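Binding domain (Hc) of Paraclostridial Mosquitocidal Protein 1 (Paraclostridium bifermentans, PDB 6HOX) serves as the receptor-binding part of a clostridial neurotoxin that targets Anopheles mosquitoes, directing the toxin to host nerve cells. Local coordinates at residues I157-I161 / I183-I188; R167-I171 / L239-Y243; E258-Y264 / E315-N321; Y381-I385 / T433-F437. All blocks are in the same frame, centred on the assembly; numbering follows the deposited sequence.

Contact 1 of 4, residues I157-I161 / I183-I188; sequences IDKYI and INGDKI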
# COMPACT_ATOMS: atom_id res chain seq x y z
N ILE A 157 5.06 -4.03 -6.82
CA ILE A 157 5.01 -2.72 -6.24
C ILE A 157 3.62 -2.09 -6.39
O ILE A 157 3.08 -1.55 -5.42
CB ILE A 157 6.13 -1.83 -6.81
CG1 ILE A 157 7.49 -2.25 -6.25
CG2 ILE A 157 5.86 -0.36 -6.53
CD1 ILE A 157 7.57 -2.14 -4.74
N ASP A 158 3.04 -2.16 -7.60
CA ASP A 158 1.91 -1.30 -7.92
C ASP A 158 0.56 -2.00 -7.67
O ASP A 158 -0.40 -1.30 -7.42
CB ASP A 158 2.02 -0.71 -9.33
CG ASP A 158 2.12 -1.74 -10.44
OD1 ASP A 158 2.33 -2.92 -10.11
OD2 ASP A 158 2.00 -1.34 -11.62
N LYS A 159 0.48 -3.34 -7.80
CA LYS A 159 -0.86 -3.98 -7.81
C LYS A 159 -0.96 -5.35 -7.13
O LYS A 159 -2.05 -5.68 -6.71
CB LYS A 159 -1.38 -4.04 -9.25
CG LYS A 159 -2.09 -2.76 -9.66
CD LYS A 159 -2.71 -2.79 -11.01
CE LYS A 159 -3.43 -1.49 -11.31
NZ LYS A 159 -2.47 -0.38 -11.49
N TYR A 160 0.12 -6.13 -7.01
CA TYR A 160 0.02 -7.50 -6.49
C TYR A 160 -0.62 -7.48 -5.09
O TYR A 160 -0.27 -6.63 -4.26
CB TYR A 160 1.41 -8.14 -6.49
CG TYR A 160 1.44 -9.60 -6.14
CD1 TYR A 160 1.25 -10.56 -7.12
CD2 TYR A 160 1.65 -10.02 -4.84
CE1 TYR A 160 1.28 -11.91 -6.81
CE2 TYR A 160 1.69 -11.37 -4.52
CZ TYR A 160 1.50 -12.31 -5.51
OH TYR A 160 1.52 -13.63 -5.18
N ILE A 161 -1.54 -8.41 -4.82
CA ILE A 161 -2.38 -8.37 -3.60
C ILE A 161 -1.59 -8.82 -2.36
O ILE A 161 -1.59 -8.11 -1.34
CB ILE A 161 -3.67 -9.21 -3.79
CG1 ILE A 161 -4.53 -8.68 -4.93
CG2 ILE A 161 -4.46 -9.32 -2.49
CD1 ILE A 161 -4.92 -7.23 -4.83
N ILE A 183 -8.09 -2.22 -9.37
CA ILE A 183 -7.13 -2.05 -8.27
C ILE A 183 -6.55 -0.63 -8.39
O ILE A 183 -6.12 -0.25 -9.49
CB ILE A 183 -6.02 -3.13 -8.27
CG1 ILE A 183 -6.61 -4.54 -8.16
CG2 ILE A 183 -5.04 -2.87 -7.13
CD1 ILE A 183 -5.63 -5.66 -8.38
N ASN A 184 -6.59 0.12 -7.28
CA ASN A 184 -6.08 1.48 -7.17
C ASN A 184 -6.66 2.33 -8.31
O ASN A 184 -5.96 3.10 -8.96
CB ASN A 184 -4.55 1.50 -7.12
CG ASN A 184 -3.99 0.78 -5.90
OD1 ASN A 184 -4.69 0.59 -4.90
ND2 ASN A 184 -2.74 0.34 -5.98
N GLY A 185 -7.97 2.17 -8.56
CA GLY A 185 -8.67 3.01 -9.51
C GLY A 185 -8.43 2.62 -10.96
O GLY A 185 -8.96 3.28 -11.85
N ASP A 186 -7.60 1.60 -11.22
CA ASP A 186 -7.33 1.09 -12.57
C ASP A 186 -8.11 -0.21 -12.84
O ASP A 186 -8.01 -1.19 -12.12
CB ASP A 186 -5.84 0.80 -12.77
CG ASP A 186 -4.93 2.01 -12.71
OD1 ASP A 186 -5.39 3.11 -13.09
OD2 ASP A 186 -3.77 1.85 -12.31
N LYS A 187 -8.84 -0.23 -13.96
CA LYS A 187 -9.56 -1.40 -14.41
C LYS A 187 -8.57 -2.52 -14.77
O LYS A 187 -7.61 -2.31 -15.50
CB LYS A 187 -10.39 -1.02 -15.64
CG LYS A 187 -11.30 -2.12 -16.14
CD LYS A 187 -12.32 -1.60 -17.11
CE LYS A 187 -11.71 -0.95 -18.32
NZ LYS A 187 -12.72 -0.75 -19.38
N ILE A 188 -8.83 -3.71 -14.22
CA ILE A 188 -7.96 -4.88 -14.30
C ILE A 188 -8.59 -5.92 -15.23
O ILE A 188 -7.91 -6.57 -16.00
CB ILE A 188 -7.78 -5.49 -12.89
CG1 ILE A 188 -7.14 -4.51 -11.92
CG2 ILE A 188 -7.01 -6.80 -12.94
CD1 ILE A 188 -5.85 -3.91 -12.42
O HOH W 1 -1.86 0.89 -8.88
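Lys159 keeps its side chain extended through chi2 and chi3 and bends only at the last bond (chi4 69°), and that kink turns NZ onto the carboxylate of Asp186, whose CG stands anti to its own carbonyl carbon (chi1 -65°). The two side chains cross at about a right angle. NZ lies 2.7 Å from Asp186 OD2 and reaches the anti lone pair of that oxygen, the one directed away from OD1, in a salt bridge with hydrogen-bond geometry. Before it arrives there, the aliphatic part of the lysine runs across the hairpin end: CG packs 3.9 Å from Ile183 CG2, and CE comes within 3.6 Å of Ile188 CD1, the lysine and isoleucine side chains running antiparallel. Further along the loop, Ile161 CD1 meets Ile183 CD1 at 3.9 Å.

The receiving surface is a type I' turn from Ile183 to Asp186, the two-residue connection between strands 178-183 and 186-192, with Asn184 and Gly185 at its corners. It is closed by reciprocal backbone bonds between Ile183 and Asp186. A water accepts from Lys159 NZ (3.0 Å) and from Asn184 ND2 (3.1 Å), linking the loop to the turn a second time, while Asn184 OD1 is taken by the backbone N of His168 on strand 167-174.

Segment 157-161, which follows helix 152-155, is thus joined to the lectin-like HCN sheet chiefly through Lys159. The ammonium group is shared between a carboxylate and a water, which probably steadies its charge at this partly buried site.

Contact 2 of 4, residues R167-I171 / L239-Y243; sequences RHITI and LFNSY
The jelly-roll, lectin-like sandwich of the N-terminal receptor-binding subdomain meets here the helix 233-241 that leads out of it toward the trefoil subdomain. His168, on strand 167-174, is the centre of the contact, and three residues of segment 239-243 gather round it. Its ring is swung out from the strand with CG anti to the backbone N (chi1 -173°), which carries the imidazole in among Leu239, Phe240 and Tyr243.

Each neighbour approaches differently. Leu239 CD2 comes at the edge of the imidazole, 4.0 Å from CE1. The ring of Phe240 turns its own edge to the histidine, with CD1 3.7 Å from His168 CB, and the two side chains lie alongside with their ends pointing opposite ways. Tyr243 lies oblique to the imidazole, the planes at 42°, and its CE2 is 3.5 Å from His168 NE2. Trp94 of strand 89-96 meets both the His168 and Tyr243 rings edge-to-face, completing an aromatic group at this buried junction.

Within 239-243, Ser242 OG donates to Leu239 O at 2.6 Å, and Tyr243 N makes a backbone bond to Phe240 O. Across the contact the polar link passes through a water lying in the imidazole plane at the ring edge, hydrogen-bonded to His168 NE2 at 3.0 Å and to Tyr243 OH at 2.7 Å.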
# COMPACT_ATOMS: atom_id res chain seq x y z
N ARG A 167 -4.01 -1.87 -0.80
CA ARG A 167 -4.60 -1.86 -2.14
C ARG A 167 -6.08 -1.48 -2.04
O ARG A 167 -6.79 -1.94 -1.14
CB ARG A 167 -4.55 -3.24 -2.80
CG ARG A 167 -3.17 -3.87 -2.90
CD ARG A 167 -2.17 -3.05 -3.69
NE ARG A 167 -1.00 -3.86 -3.98
CZ ARG A 167 0.23 -3.41 -4.24
NH1 ARG A 167 0.50 -2.11 -4.32
NH2 ARG A 167 1.19 -4.30 -4.44
N HIS A 168 -6.55 -0.67 -2.99
CA HIS A 168 -7.93 -0.29 -3.04
C HIS A 168 -8.58 -1.10 -4.14
O HIS A 168 -8.10 -1.07 -5.28
CB HIS A 168 -8.14 1.21 -3.29
CG HIS A 168 -9.58 1.58 -3.16
ND1 HIS A 168 -10.40 1.70 -4.25
CD2 HIS A 168 -10.36 1.79 -2.08
CE1 HIS A 168 -11.62 1.98 -3.85
NE2 HIS A 168 -11.63 2.01 -2.53
N ILE A 169 -9.64 -1.82 -3.78
CA ILE A 169 -10.34 -2.70 -4.72
C ILE A 169 -11.72 -2.11 -4.98
O ILE A 169 -12.40 -1.71 -4.01
CB ILE A 169 -10.46 -4.13 -4.16
CG1 ILE A 169 -9.12 -4.65 -3.65
CG2 ILE A 169 -11.07 -5.06 -5.21
CD1 ILE A 169 -8.05 -4.71 -4.71
N THR A 170 -12.12 -2.08 -6.26
CA THR A 170 -13.46 -1.71 -6.64
C THR A 170 -14.00 -2.78 -7.59
O THR A 170 -13.33 -3.20 -8.51
CB THR A 170 -13.52 -0.32 -7.30
OG1 THR A 170 -12.85 0.68 -6.53
CG2 THR A 170 -14.95 0.15 -7.53
N ILE A 171 -15.25 -3.20 -7.34
CA ILE A 171 -15.98 -4.17 -8.17
C ILE A 171 -17.34 -3.52 -8.51
O ILE A 171 -18.10 -3.18 -7.60
CB ILE A 171 -16.16 -5.51 -7.43
CG1 ILE A 171 -14.82 -6.16 -7.07
CG2 ILE A 171 -17.04 -6.50 -8.18
CD1 ILE A 171 -14.95 -7.12 -5.93
N LEU A 239 -13.23 8.01 -6.93
CA LEU A 239 -13.37 7.38 -5.60
C LEU A 239 -11.98 7.09 -5.02
O LEU A 239 -11.68 7.38 -3.83
CB LEU A 239 -14.19 6.09 -5.75
CG LEU A 239 -14.25 5.20 -4.50
CD1 LEU A 239 -14.89 5.95 -3.35
CD2 LEU A 239 -15.02 3.92 -4.78
N PHE A 240 -11.10 6.52 -5.86
CA PHE A 240 -9.76 6.18 -5.40
C PHE A 240 -9.02 7.45 -4.95
O PHE A 240 -8.40 7.46 -3.87
CB PHE A 240 -8.99 5.43 -6.49
CG PHE A 240 -7.53 5.20 -6.16
CD1 PHE A 240 -7.16 4.25 -5.22
CD2 PHE A 240 -6.54 5.92 -6.80
CE1 PHE A 240 -5.83 4.03 -4.92
CE2 PHE A 240 -5.21 5.71 -6.51
CZ PHE A 240 -4.85 4.75 -5.58
N ASN A 241 -9.08 8.49 -5.80
CA ASN A 241 -8.40 9.76 -5.57
C ASN A 241 -8.89 10.42 -4.28
O ASN A 241 -8.12 11.14 -3.62
CB ASN A 241 -8.56 10.71 -6.76
CG ASN A 241 -7.77 10.26 -7.97
OD1 ASN A 241 -6.78 9.55 -7.84
ND2 ASN A 241 -8.22 10.66 -9.15
N SER A 242 -10.15 10.15 -3.90
CA SER A 242 -10.76 10.82 -2.78
C SER A 242 -10.12 10.38 -1.47
O SER A 242 -10.28 11.04 -0.45
CB SER A 242 -12.26 10.64 -2.77
OG SER A 242 -12.64 9.34 -2.33
N TYR A 243 -9.40 9.25 -1.48
CA TYR A 243 -8.71 8.75 -0.29
C TYR A 243 -7.34 9.42 -0.08
O TYR A 243 -6.69 9.14 0.92
CB TYR A 243 -8.57 7.24 -0.38
CG TYR A 243 -9.89 6.54 -0.21
CD1 TYR A 243 -10.54 6.58 1.00
CD2 TYR A 243 -10.50 5.89 -1.27
CE1 TYR A 243 -11.76 5.95 1.18
CE2 TYR A 243 -11.72 5.24 -1.10
CZ TYR A 243 -12.36 5.29 0.13
OH TYR A 243 -13.57 4.69 0.32
O HOH W 2 -13.68 2.05 -0.32

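Contact 3 of 4, residues E258-Y264 / E315-N321; sequences EYNKSYY and EKVKIIN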
# COMPACT_ATOMS: atom_id res chain seq x y z
N GLU A 258 5.71 9.35 8.98
CA GLU A 258 5.79 10.00 10.30
C GLU A 258 7.19 10.53 10.60
O GLU A 258 8.18 9.99 10.13
CB GLU A 258 5.44 9.04 11.43
CG GLU A 258 4.03 8.46 11.34
CD GLU A 258 3.70 7.51 12.47
OE1 GLU A 258 4.32 7.64 13.57
OE2 GLU A 258 2.82 6.65 12.27
N TYR A 259 7.23 11.54 11.48
CA TYR A 259 8.43 12.05 12.08
C TYR A 259 8.83 11.18 13.27
O TYR A 259 7.98 10.58 13.92
CB TYR A 259 8.25 13.49 12.57
CG TYR A 259 8.12 14.51 11.48
CD1 TYR A 259 9.20 14.78 10.66
CD2 TYR A 259 6.94 15.22 11.26
CE1 TYR A 259 9.12 15.72 9.65
CE2 TYR A 259 6.85 16.16 10.24
CZ TYR A 259 7.95 16.41 9.43
OH TYR A 259 7.92 17.36 8.46
N ASN A 260 10.13 11.13 13.53
CA ASN A 260 10.68 10.51 14.72
C ASN A 260 10.30 9.02 14.77
O ASN A 260 10.12 8.46 15.84
CB ASN A 260 10.21 11.25 15.98
CG ASN A 260 10.97 10.84 17.22
OD1 ASN A 260 12.18 10.64 17.16
ND2 ASN A 260 10.26 10.65 18.33
N LYS A 261 10.27 8.37 13.60
CA LYS A 261 9.95 6.96 13.49
C LYS A 261 11.03 6.25 12.68
O LYS A 261 11.38 6.71 11.56
CB LYS A 261 8.58 6.80 12.84
CG LYS A 261 8.16 5.37 12.53
CD LYS A 261 6.79 5.32 11.89
CE LYS A 261 6.40 3.93 11.48
NZ LYS A 261 4.93 3.80 11.37
N SER A 262 11.56 5.16 13.24
CA SER A 262 12.66 4.40 12.61
C SER A 262 12.19 3.77 11.30
O SER A 262 11.20 3.03 11.28
CB SER A 262 13.24 3.35 13.51
OG SER A 262 14.16 3.94 14.40
N TYR A 263 12.94 4.04 10.24
CA TYR A 263 12.62 3.58 8.91
C TYR A 263 13.87 3.00 8.25
O TYR A 263 14.98 3.41 8.53
CB TYR A 263 12.12 4.71 8.01
CG TYR A 263 10.72 5.23 8.25
CD1 TYR A 263 9.62 4.38 8.25
CD2 TYR A 263 10.49 6.59 8.39
CE1 TYR A 263 8.33 4.88 8.43
CE2 TYR A 263 9.22 7.09 8.60
CZ TYR A 263 8.13 6.24 8.60
OH TYR A 263 6.88 6.75 8.80
N TYR A 264 13.65 2.05 7.34
CA TYR A 264 14.60 1.74 6.29
C TYR A 264 14.28 2.64 5.10
O TYR A 264 13.12 2.81 4.72
CB TYR A 264 14.54 0.26 5.89
CG TYR A 264 14.70 -0.67 7.06
CD1 TYR A 264 15.95 -0.96 7.58
CD2 TYR A 264 13.60 -1.25 7.67
CE1 TYR A 264 16.10 -1.81 8.67
CE2 TYR A 264 13.73 -2.09 8.76
CZ TYR A 264 14.98 -2.37 9.27
OH TYR A 264 15.10 -3.21 10.35
N GLU A 315 21.63 0.98 7.42
CA GLU A 315 21.41 2.23 8.13
C GLU A 315 19.91 2.44 8.36
O GLU A 315 19.15 2.56 7.40
CB GLU A 315 21.94 3.42 7.33
CG GLU A 315 23.44 3.34 7.07
CD GLU A 315 24.33 3.46 8.30
OE1 GLU A 315 23.83 3.86 9.37
OE2 GLU A 315 25.52 3.16 8.17
N LYS A 316 19.51 2.51 9.63
CA LYS A 316 18.19 2.98 10.00
C LYS A 316 18.20 4.51 10.01
O LYS A 316 19.20 5.11 10.39
CB LYS A 316 17.80 2.42 11.37
CG LYS A 316 17.76 0.90 11.43
CD LYS A 316 16.46 0.32 10.92
CE LYS A 316 15.38 0.30 11.98
NZ LYS A 316 14.04 0.53 11.40
N VAL A 317 17.07 5.13 9.61
CA VAL A 317 16.91 6.61 9.60
C VAL A 317 15.60 7.03 10.30
O VAL A 317 14.62 6.29 10.35
CB VAL A 317 16.96 7.19 8.18
CG1 VAL A 317 18.18 6.72 7.42
CG2 VAL A 317 15.70 6.88 7.37
N LYS A 318 15.61 8.26 10.79
CA LYS A 318 14.43 8.95 11.27
C LYS A 318 14.36 10.30 10.57
O LYS A 318 15.43 10.95 10.37
CB LYS A 318 14.50 9.22 12.77
CG LYS A 318 14.24 8.01 13.65
CD LYS A 318 14.13 8.36 15.10
CE LYS A 318 13.76 7.17 15.96
NZ LYS A 318 13.78 7.54 17.39
N ILE A 319 13.14 10.73 10.24
CA ILE A 319 12.87 12.04 9.66
C ILE A 319 12.58 12.98 10.83
O ILE A 319 11.74 12.68 11.67
CB ILE A 319 11.70 11.99 8.64
CG1 ILE A 319 11.87 10.87 7.61
CG2 ILE A 319 11.51 13.34 7.98
CD1 ILE A 319 10.62 10.57 6.79
N ILE A 320 13.30 14.10 10.90
CA ILE A 320 13.24 15.00 12.04
C ILE A 320 12.95 16.42 11.54
O ILE A 320 13.50 16.87 10.54
CB ILE A 320 14.56 14.94 12.83
CG1 ILE A 320 14.85 13.52 13.33
CG2 ILE A 320 14.55 15.94 13.98
CD1 ILE A 320 13.89 13.06 14.38
N ASN A 321 12.09 17.12 12.28
CA ASN A 321 11.70 18.48 11.98
C ASN A 321 11.22 19.10 13.28
O ASN A 321 10.16 18.75 13.77
CB ASN A 321 10.61 18.51 10.90
CG ASN A 321 10.01 19.87 10.63
OD1 ASN A 321 10.54 20.89 11.09
ND2 ASN A 321 8.93 19.91 9.86
O HOH W 3 10.82 9.23 10.88
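Tyr259 crosses Ile319 at about a right angle in the beta-trefoil subdomain, close to where strand 263-267 pairs with strand 316-320. The tyrosine CE1 rests 3.8 Å from Ile319 CG2, and the carbonyl of Ile319 lies at the ring edge. Next to this pair, Asn260 N donates to Ile319 O at 2.9 Å. The Asn260 and Lys318 side chains lie side by side and point the same way, with only a weak bond between NZ and OD1.

Between Ser262 and Tyr259 a water bridges the backbones: it donates to Glu258 O and accepts from Lys261 N and Ile319 N. Further on the strands are antiparallel. Tyr263 and Val317 form a hydrogen-bonded pair, joined by Tyr263 N to Val317 O and by Val317 N to Tyr263 O. Their side chains share the face of the sheet that looks onto Phe437 of strand 435-438. Ile319 extends this apolar row, its CD1 approaching Tyr263 CE2 obliquely at 4.2 Å.

As modelled, the end of Lys316 lies over one face of the Tyr264 ring, NZ 3.9 Å from the ring centroid and 21° off the normal, in cation-pi geometry. The course of that lysine chain is uncertain, however.

The other end is polar. Tyr259 OH also bonds Asp333, while Asn321 OD1 is held by the backbone N of Asn323. The Asn321 amide is turned 74° from the tyrosine ring, and its ND2 donates an almost straight bond to Tyr259 OH, 3.1 Å long with an angle of 169° at the hydrogen.

Contact 4 of 4, residues Y381-I385 / T433-F437; sequences YYCQI and TNWYF
Cys383 and Trp435 form a single antiparallel bridge, with reciprocal backbone bonds of 2.8 Å between Cys383 N and Trp435 O and between Trp435 N and Cys383 O. Beyond it a water joins Tyr381 O to Phe437 N.

Next to the bridge, Asn434 OD1 receives a hydrogen bond from Gln384 NE2 at 3.0 Å. Asn434 OD1 lies close to the plane of the Gln384 amide, while NE2 is tilted 25° from the Asn434 carbonyl plane. The two side chains run side by side and point the same way. Each has further partners: Asn434 ND2 donates to Gln268 OE1, Gln384 NE2 also bonds Gln374, and Gln384 OE1 accepts from Leu375 N. These bonds fix the rotation of both amides at a buried site.

The asparagine amide also covers the Tyr382 ring, with ND2 over one face, 3.4 Å from CE1. Tyr382 CG sits between its backbone N and carbonyl carbon (chi1 50°), which sets the ring between Asn434 and Tyr436. Toward Tyr436 it presents an edge, in an offset edge-to-face pair with planes at 88°, while its CB stands over the Tyr436 face, 3.9 Å from the centroid.

The Cys383 sulfur lies at the edge of the Phe437 ring, 4.1 Å from CE2, and Ile385 CD1 comes to the same ring's edge. Met265 packs on Ile385, Trp435 and Phe437.

A single antiparallel bridge with aromatic and aliphatic side chains packed beside it is in keeping with the beta-trefoil of the C-terminal receptor-binding subdomain, whose last strand is 435-438.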
# COMPACT_ATOMS: atom_id res chain seq x y z
N TYR A 381 3.22 6.04 -2.99
CA TYR A 381 3.70 5.60 -1.69
C TYR A 381 5.20 5.87 -1.56
O TYR A 381 5.84 5.34 -0.66
CB TYR A 381 3.43 4.12 -1.47
CG TYR A 381 1.97 3.77 -1.30
CD1 TYR A 381 0.98 4.74 -1.25
CD2 TYR A 381 1.57 2.45 -1.21
CE1 TYR A 381 -0.37 4.41 -1.15
CE2 TYR A 381 0.23 2.10 -1.09
CZ TYR A 381 -0.74 3.09 -1.05
OH TYR A 381 -2.07 2.76 -0.91
N TYR A 382 5.75 6.66 -2.48
CA TYR A 382 7.13 7.14 -2.44
C TYR A 382 7.10 8.67 -2.44
O TYR A 382 6.04 9.26 -2.67
CB TYR A 382 7.91 6.60 -3.63
CG TYR A 382 7.24 6.80 -4.97
CD1 TYR A 382 7.30 8.02 -5.64
CD2 TYR A 382 6.52 5.78 -5.57
CE1 TYR A 382 6.68 8.20 -6.87
CE2 TYR A 382 5.91 5.94 -6.80
CZ TYR A 382 5.97 7.16 -7.45
OH TYR A 382 5.35 7.31 -8.66
N CYS A 383 8.25 9.30 -2.18
CA CYS A 383 8.38 10.73 -2.36
C CYS A 383 9.69 11.05 -3.08
O CYS A 383 10.49 10.17 -3.36
CB CYS A 383 8.31 11.43 -1.01
SG CYS A 383 9.74 11.11 0.04
N GLN A 384 9.90 12.33 -3.36
CA GLN A 384 11.19 12.82 -3.81
C GLN A 384 11.75 13.73 -2.72
O GLN A 384 11.02 14.17 -1.83
CB GLN A 384 11.07 13.51 -5.16
CG GLN A 384 10.36 12.68 -6.22
CD GLN A 384 8.86 12.77 -6.07
OE1 GLN A 384 8.33 13.84 -5.77
NE2 GLN A 384 8.17 11.66 -6.29
N ILE A 385 13.06 13.99 -2.80
CA ILE A 385 13.73 14.78 -1.80
C ILE A 385 14.56 15.85 -2.51
O ILE A 385 15.44 15.53 -3.31
CB ILE A 385 14.59 13.91 -0.86
CG1 ILE A 385 13.74 12.88 -0.11
CG2 ILE A 385 15.40 14.79 0.09
CD1 ILE A 385 14.52 12.01 0.86
N THR A 433 14.89 8.84 -8.60
CA THR A 433 14.59 10.02 -7.78
C THR A 433 13.42 9.78 -6.82
O THR A 433 13.04 10.68 -6.07
CB THR A 433 14.34 11.26 -8.65
OG1 THR A 433 13.22 11.03 -9.51
CG2 THR A 433 15.55 11.63 -9.49
N ASN A 434 12.90 8.56 -6.78
CA ASN A 434 11.79 8.20 -5.90
C ASN A 434 12.34 7.39 -4.73
O ASN A 434 13.09 6.45 -4.92
CB ASN A 434 10.72 7.38 -6.62
CG ASN A 434 9.95 8.19 -7.64
OD1 ASN A 434 9.70 9.38 -7.45
ND2 ASN A 434 9.51 7.54 -8.70
N TRP A 435 11.94 7.80 -3.52
CA TRP A 435 12.41 7.26 -2.27
C TRP A 435 11.24 6.73 -1.45
O TRP A 435 10.19 7.38 -1.40
CB TRP A 435 13.18 8.34 -1.51
CG TRP A 435 14.47 8.69 -2.18
CD1 TRP A 435 14.69 9.72 -3.05
CD2 TRP A 435 15.72 7.98 -2.08
NE1 TRP A 435 15.99 9.71 -3.47
CE2 TRP A 435 16.65 8.65 -2.90
CE3 TRP A 435 16.14 6.84 -1.38
CZ2 TRP A 435 17.97 8.24 -3.03
CZ3 TRP A 435 17.45 6.43 -1.50
CH2 TRP A 435 18.35 7.12 -2.32
N TYR A 436 11.45 5.57 -0.82
CA TYR A 436 10.51 4.95 0.09
C TYR A 436 11.08 4.91 1.50
O TYR A 436 12.30 4.72 1.71
CB TYR A 436 10.21 3.50 -0.29
CG TYR A 436 9.49 3.27 -1.59
CD1 TYR A 436 8.12 3.40 -1.71
CD2 TYR A 436 10.19 2.79 -2.69
CE1 TYR A 436 7.45 3.09 -2.90
CE2 TYR A 436 9.55 2.53 -3.89
CZ TYR A 436 8.18 2.67 -3.99
OH TYR A 436 7.57 2.39 -5.19
N PHE A 437 10.17 5.00 2.48
CA PHE A 437 10.47 4.73 3.87
C PHE A 437 9.64 3.52 4.33
O PHE A 437 8.42 3.53 4.20
CB PHE A 437 10.21 5.99 4.69
CG PHE A 437 11.12 7.13 4.35
CD1 PHE A 437 12.39 7.21 4.90
CD2 PHE A 437 10.73 8.10 3.44
CE1 PHE A 437 13.24 8.26 4.55
CE2 PHE A 437 11.57 9.16 3.11
CZ PHE A 437 12.82 9.24 3.68
O HOH W 4 7.68 5.90 1.28
O HOH W 5 14.42 12.77 -5.03

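Overall arrangement
Along the chain the segments of contacts 1 and 2 alternate, and contacts 3 and 4 follow in turn. The first two, with centres about 10 Å apart, meet on the lectin-like sheet, where Asn184 and His168 pair through their backbones. Contacts 3 and 4 belong to the trefoil, with centres about 13 Å apart, and are joined by neighbouring strands 263-267 and 435-438, with Phe437 packing on Tyr263, Val317 and Ile319. Contact 3, its centre about 28 Å from those of contacts 1 and 2, lies farther from the subdomain junction. The two receptor-binding subdomains are thus packed together: Ile157 of contact 1 touches Tyr436 of contact 4, and helix 233-241 leads between them.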